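Glycerol-3-phosphate dehydrogenase [NAD(+)] (Dunaliella salina, PDB 6IUY) probably catalyses the NAD-linked interconversion of dihydroxyacetone phosphate and glycerol 3-phosphate, and also carries a haloacid dehalogenase-like domain that binds magnesium. Local coordinates at residues Phe40-Thr45 against Glu137-Ile142; Phe129-Gly134 against Ser186-Arg191. All blocks are in the same frame, centred on the assembly; numbering follows the deposited sequence.

Contact 1 of 2, residues Phe40-Thr45 against Glu137-Ile142. With MG (magnesium ion), chain F.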
# COMPACT_ATOMS: atom_id res chain seq x y z
N PHE A 40 -34.71 14.85 20.79
CA PHE A 40 -36.14 14.86 21.06
C PHE A 40 -36.42 14.77 22.55
O PHE A 40 -35.84 13.93 23.25
CB PHE A 40 -36.85 13.70 20.35
CG PHE A 40 -37.02 13.90 18.87
CD1 PHE A 40 -35.94 13.76 18.00
CD2 PHE A 40 -38.27 14.17 18.33
CE1 PHE A 40 -36.10 13.92 16.64
CE2 PHE A 40 -38.43 14.34 16.96
CZ PHE A 40 -37.35 14.22 16.11
N ASP A 41 -37.30 15.64 23.04
CA ASP A 41 -37.85 15.47 24.38
C ASP A 41 -38.77 14.28 24.31
O ASP A 41 -39.33 14.01 23.26
CB ASP A 41 -38.60 16.72 24.84
CG ASP A 41 -39.30 16.53 26.18
OD1 ASP A 41 -38.63 16.19 27.19
OD2 ASP A 41 -40.53 16.71 26.21
N VAL A 42 -38.90 13.54 25.41
CA VAL A 42 -39.80 12.39 25.45
C VAL A 42 -41.25 12.79 25.68
O VAL A 42 -42.11 12.64 24.80
CB VAL A 42 -39.38 11.40 26.55
CG1 VAL A 42 -40.46 10.35 26.77
CG2 VAL A 42 -38.07 10.73 26.19
N ASP A 43 -41.51 13.33 26.88
CA ASP A 43 -42.86 13.66 27.33
C ASP A 43 -43.59 14.71 26.49
O ASP A 43 -43.27 15.90 26.51
CB ASP A 43 -42.80 14.13 28.79
CG ASP A 43 -42.33 13.02 29.72
OD1 ASP A 43 -41.15 13.04 30.14
OD2 ASP A 43 -43.14 12.12 30.00
N ARG A 44 -44.59 14.22 25.75
CA ARG A 44 -45.51 15.00 24.92
C ARG A 44 -44.90 15.53 23.61
O ARG A 44 -45.53 16.33 22.91
CB ARG A 44 -46.11 16.17 25.72
CG ARG A 44 -47.15 15.72 26.73
CD ARG A 44 -47.76 16.92 27.45
NE ARG A 44 -48.18 16.61 28.81
CZ ARG A 44 -47.34 16.50 29.84
NH1 ARG A 44 -46.03 16.65 29.65
NH2 ARG A 44 -47.80 16.22 31.05
N THR A 45 -43.70 15.07 23.27
CA THR A 45 -43.19 15.32 21.92
C THR A 45 -43.02 14.00 21.18
O THR A 45 -43.36 13.89 20.00
CB THR A 45 -41.86 16.08 21.93
OG1 THR A 45 -40.77 15.15 21.95
CG2 THR A 45 -41.78 17.01 23.12
N GLU A 137 -36.03 4.89 33.23
CA GLU A 137 -36.75 3.63 33.14
C GLU A 137 -37.93 3.69 32.17
O GLU A 137 -38.47 2.66 31.76
CB GLU A 137 -37.25 3.21 34.53
CG GLU A 137 -36.15 2.90 35.54
CD GLU A 137 -35.65 4.13 36.28
OE1 GLU A 137 -36.12 5.24 35.97
OE2 GLU A 137 -34.78 3.98 37.16
N MET A 138 -38.32 4.90 31.80
CA MET A 138 -39.44 5.11 30.88
C MET A 138 -38.97 5.43 29.46
O MET A 138 -39.63 5.09 28.47
CB MET A 138 -40.34 6.24 31.39
CG MET A 138 -40.68 6.14 32.87
SD MET A 138 -41.85 4.82 33.20
CE MET A 138 -43.19 5.36 32.15
N ALA A 139 -37.82 6.10 29.38
CA ALA A 139 -37.29 6.55 28.09
C ALA A 139 -36.60 5.42 27.34
O ALA A 139 -36.51 5.47 26.11
CB ALA A 139 -36.32 7.71 28.29
N LEU A 140 -36.11 4.41 28.05
CA LEU A 140 -35.28 3.38 27.42
C LEU A 140 -36.09 2.44 26.54
O LEU A 140 -35.60 2.01 25.51
CB LEU A 140 -34.48 2.58 28.46
CG LEU A 140 -33.28 3.36 29.02
CD1 LEU A 140 -32.45 2.52 29.99
CD2 LEU A 140 -32.41 3.85 27.89
N PRO A 141 -37.33 2.12 26.95
CA PRO A 141 -38.13 1.28 26.04
C PRO A 141 -38.48 2.06 24.78
O PRO A 141 -38.47 1.51 23.68
CB PRO A 141 -39.38 0.95 26.85
CG PRO A 141 -38.96 1.12 28.30
CD PRO A 141 -37.95 2.25 28.28
N ILE A 142 -38.79 3.34 24.94
CA ILE A 142 -39.06 4.18 23.80
C ILE A 142 -37.81 4.28 22.92
O ILE A 142 -37.91 4.23 21.69
CB ILE A 142 -39.51 5.60 24.21
CG1 ILE A 142 -40.76 5.52 25.09
CG2 ILE A 142 -39.79 6.45 22.98
CD1 ILE A 142 -41.14 6.84 25.70
MG MG F . -42.15 17.44 27.41

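Contact 2 of 2, residues Phe129-Gly134 against Ser186-Arg191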
# COMPACT_ATOMS: atom_id res chain seq x y z
N PHE A 129 -31.04 11.89 19.35
CA PHE A 129 -30.98 11.76 20.80
C PHE A 129 -32.34 11.96 21.46
O PHE A 129 -33.16 12.77 21.01
CB PHE A 129 -30.00 12.76 21.39
CG PHE A 129 -28.58 12.56 20.97
CD1 PHE A 129 -27.71 11.85 21.77
CD2 PHE A 129 -28.12 13.12 19.78
CE1 PHE A 129 -26.40 11.67 21.39
CE2 PHE A 129 -26.81 12.94 19.40
CZ PHE A 129 -25.95 12.21 20.20
N LEU A 130 -32.57 11.23 22.54
CA LEU A 130 -33.61 11.58 23.49
C LEU A 130 -32.97 12.34 24.66
O LEU A 130 -31.97 11.89 25.23
CB LEU A 130 -34.33 10.33 23.98
CG LEU A 130 -34.90 9.44 22.88
CD1 LEU A 130 -35.53 8.20 23.46
CD2 LEU A 130 -35.90 10.21 22.06
N ILE A 131 -33.54 13.50 25.01
CA ILE A 131 -33.14 14.23 26.21
C ILE A 131 -34.38 14.55 27.05
O ILE A 131 -35.26 15.28 26.61
CB ILE A 131 -32.39 15.54 25.88
CG1 ILE A 131 -31.22 15.28 24.93
CG2 ILE A 131 -31.90 16.21 27.16
CD1 ILE A 131 -30.42 16.55 24.58
N SER A 132 -34.43 13.99 28.26
CA SER A 132 -35.64 14.04 29.07
C SER A 132 -35.32 14.39 30.52
O SER A 132 -34.22 14.13 31.02
CB SER A 132 -36.39 12.71 28.99
OG SER A 132 -37.20 12.49 30.13
N GLY A 133 -36.29 15.00 31.19
CA GLY A 133 -36.14 15.36 32.59
C GLY A 133 -36.91 14.38 33.43
O GLY A 133 -37.01 14.50 34.65
N GLY A 134 -37.48 13.38 32.76
CA GLY A 134 -38.26 12.37 33.45
C GLY A 134 -37.41 11.19 33.88
O GLY A 134 -36.23 11.34 34.22
N SER A 186 -29.75 21.87 28.18
CA SER A 186 -28.71 22.64 27.53
C SER A 186 -27.35 22.02 27.86
O SER A 186 -26.47 21.97 27.01
CB SER A 186 -28.75 24.11 27.95
OG SER A 186 -28.14 24.33 29.22
N ARG A 187 -27.20 21.53 29.09
CA ARG A 187 -25.94 20.89 29.49
C ARG A 187 -25.73 19.55 28.77
O ARG A 187 -24.62 19.26 28.33
CB ARG A 187 -25.89 20.69 31.02
CG ARG A 187 -25.60 21.99 31.77
CD ARG A 187 -25.54 21.83 33.30
NE ARG A 187 -25.34 23.13 33.95
CZ ARG A 187 -25.02 23.31 35.23
NH1 ARG A 187 -24.84 22.26 36.03
NH2 ARG A 187 -24.87 24.54 35.71
N ALA A 188 -26.79 18.77 28.64
CA ALA A 188 -26.73 17.53 27.87
C ALA A 188 -26.37 17.81 26.41
O ALA A 188 -25.70 17.00 25.78
CB ALA A 188 -28.05 16.80 27.94
N ILE A 189 -26.82 18.94 25.87
CA ILE A 189 -26.48 19.28 24.49
C ILE A 189 -25.01 19.69 24.42
O ILE A 189 -24.32 19.38 23.45
CB ILE A 189 -27.39 20.38 23.92
CG1 ILE A 189 -28.66 19.74 23.35
CG2 ILE A 189 -26.70 21.14 22.81
CD1 ILE A 189 -29.53 20.69 22.60
N GLU A 190 -24.52 20.35 25.47
CA GLU A 190 -23.11 20.75 25.54
C GLU A 190 -22.16 19.56 25.59
O GLU A 190 -21.04 19.62 25.08
CB GLU A 190 -22.87 21.62 26.77
CG GLU A 190 -23.06 23.11 26.52
CD GLU A 190 -23.09 23.91 27.82
OE1 GLU A 190 -23.09 23.29 28.90
OE2 GLU A 190 -23.12 25.16 27.75
N ARG A 191 -22.60 18.48 26.22
CA ARG A 191 -21.79 17.28 26.34
C ARG A 191 -21.74 16.55 25.01
O ARG A 191 -20.69 16.03 24.60
CB ARG A 191 -22.34 16.37 27.43
CG ARG A 191 -22.30 17.00 28.80
CD ARG A 191 -21.77 16.00 29.81
NE ARG A 191 -22.81 15.10 30.27
CZ ARG A 191 -22.64 13.80 30.45
NH1 ARG A 191 -21.46 13.24 30.18
NH2 ARG A 191 -23.65 13.05 30.89

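Contact 1 of 2, residues Phe40-Thr45 against Glu137-Ile142
D41 OD2 binds the magnesium ion at 2.1 Å, one residue before V42, the residue that reaches A139 and I142. The loop fits the DxDx(T/V) motif of the haloacid dehalogenase superfamily, consistent with the metal-binding D41 and D43; T45 falls at its last position. It follows strand 37-40 of the parallel sheet. D41 gives the metal a single oxygen; its OD1 stays 3.7 Å from the magnesium ion and forms a salt bridge with K185. D43 binds through its backbone instead, with D43 O at 2.1 Å from the magnesium ion. D206 completes the protein ligands. The D43 carboxylate does not bind the metal; its OD2 accepts a hydrogen bond from S51 N.

The side chain of V42 turns to helix 136-145. With CG1 anti to the backbone N (chi1 169°) and CG2 beside that N, the methyls spread to two residues of the helix, CG2 to A139 and CG1 to I142. V42 CG2 lies 4.1 Å from A139 CB. A139 also touches V153. The helix is kinked at P141, whose N has no bond to the turn before. I142 follows, and its nearly straight chi2 of 171° carries its end methyl out toward the loop. The contact is buried and wholly apolar. Its nearest approach is I142 CD1 to V42 CG1, 3.7 Å.

Contact 2 of 2, residues Phe129-Gly134 against Ser186-Arg191
F129 to I131 lie on strand 127-131 of the parallel sheet of the haloacid dehalogenase-like fold, and I131 meets A188 and I189 on helix 184-195, which packs on one face of that sheet. F129 packs on strand 37-40, and L130 leaves on the other face to rest on F40. I131 then turns toward the helix and carries the whole contact.

Both of its methyls do the touching. I131 CG2, anti to the backbone N, sits 4.0 Å from A188 CB. CG1 lies beside that N (chi1 -53°), and the straight chain beyond it brings CD1 forward to the helix. I131 CD1 comes 3.8 Å from I189 CG1 and also touches A188 CB. The methyl of A188 therefore touches both arms of I131. The I131 and I189 side chains meet at about a right angle. A188 packs on F154 as well, while I189 continues to A221. I131 O receives a weak hydrogen bond from K185 NZ, at the start of the same helix.

Past I131 the chain turns away from the helix. S132 and the two glycines after it form an ST turn. Its bond runs from G134 N to S132 OG, 2.8 Å long, with an N-H...O angle of 156°.

In the fold
Both contacts are buried and apolar, and their helices lie on opposite faces of one parallel sheet. Contact 1 joins the magnesium-binding loop to helix 136-145; contact 2 joins the adjacent strand 127-131 to helix 184-195. Neither touches the partner chain. Their first segments are bonded side by side: F40 N probably donates to F129 O and I131 N to F40 O. V42 CG2 also packs on S132 CB at 3.8 Å. The polar chemistry differs. Contact 1 includes two of the three residues that bind magnesium, D41 and D43. Contact 2 has no metal ligand; K185, on its helix, links the two sites.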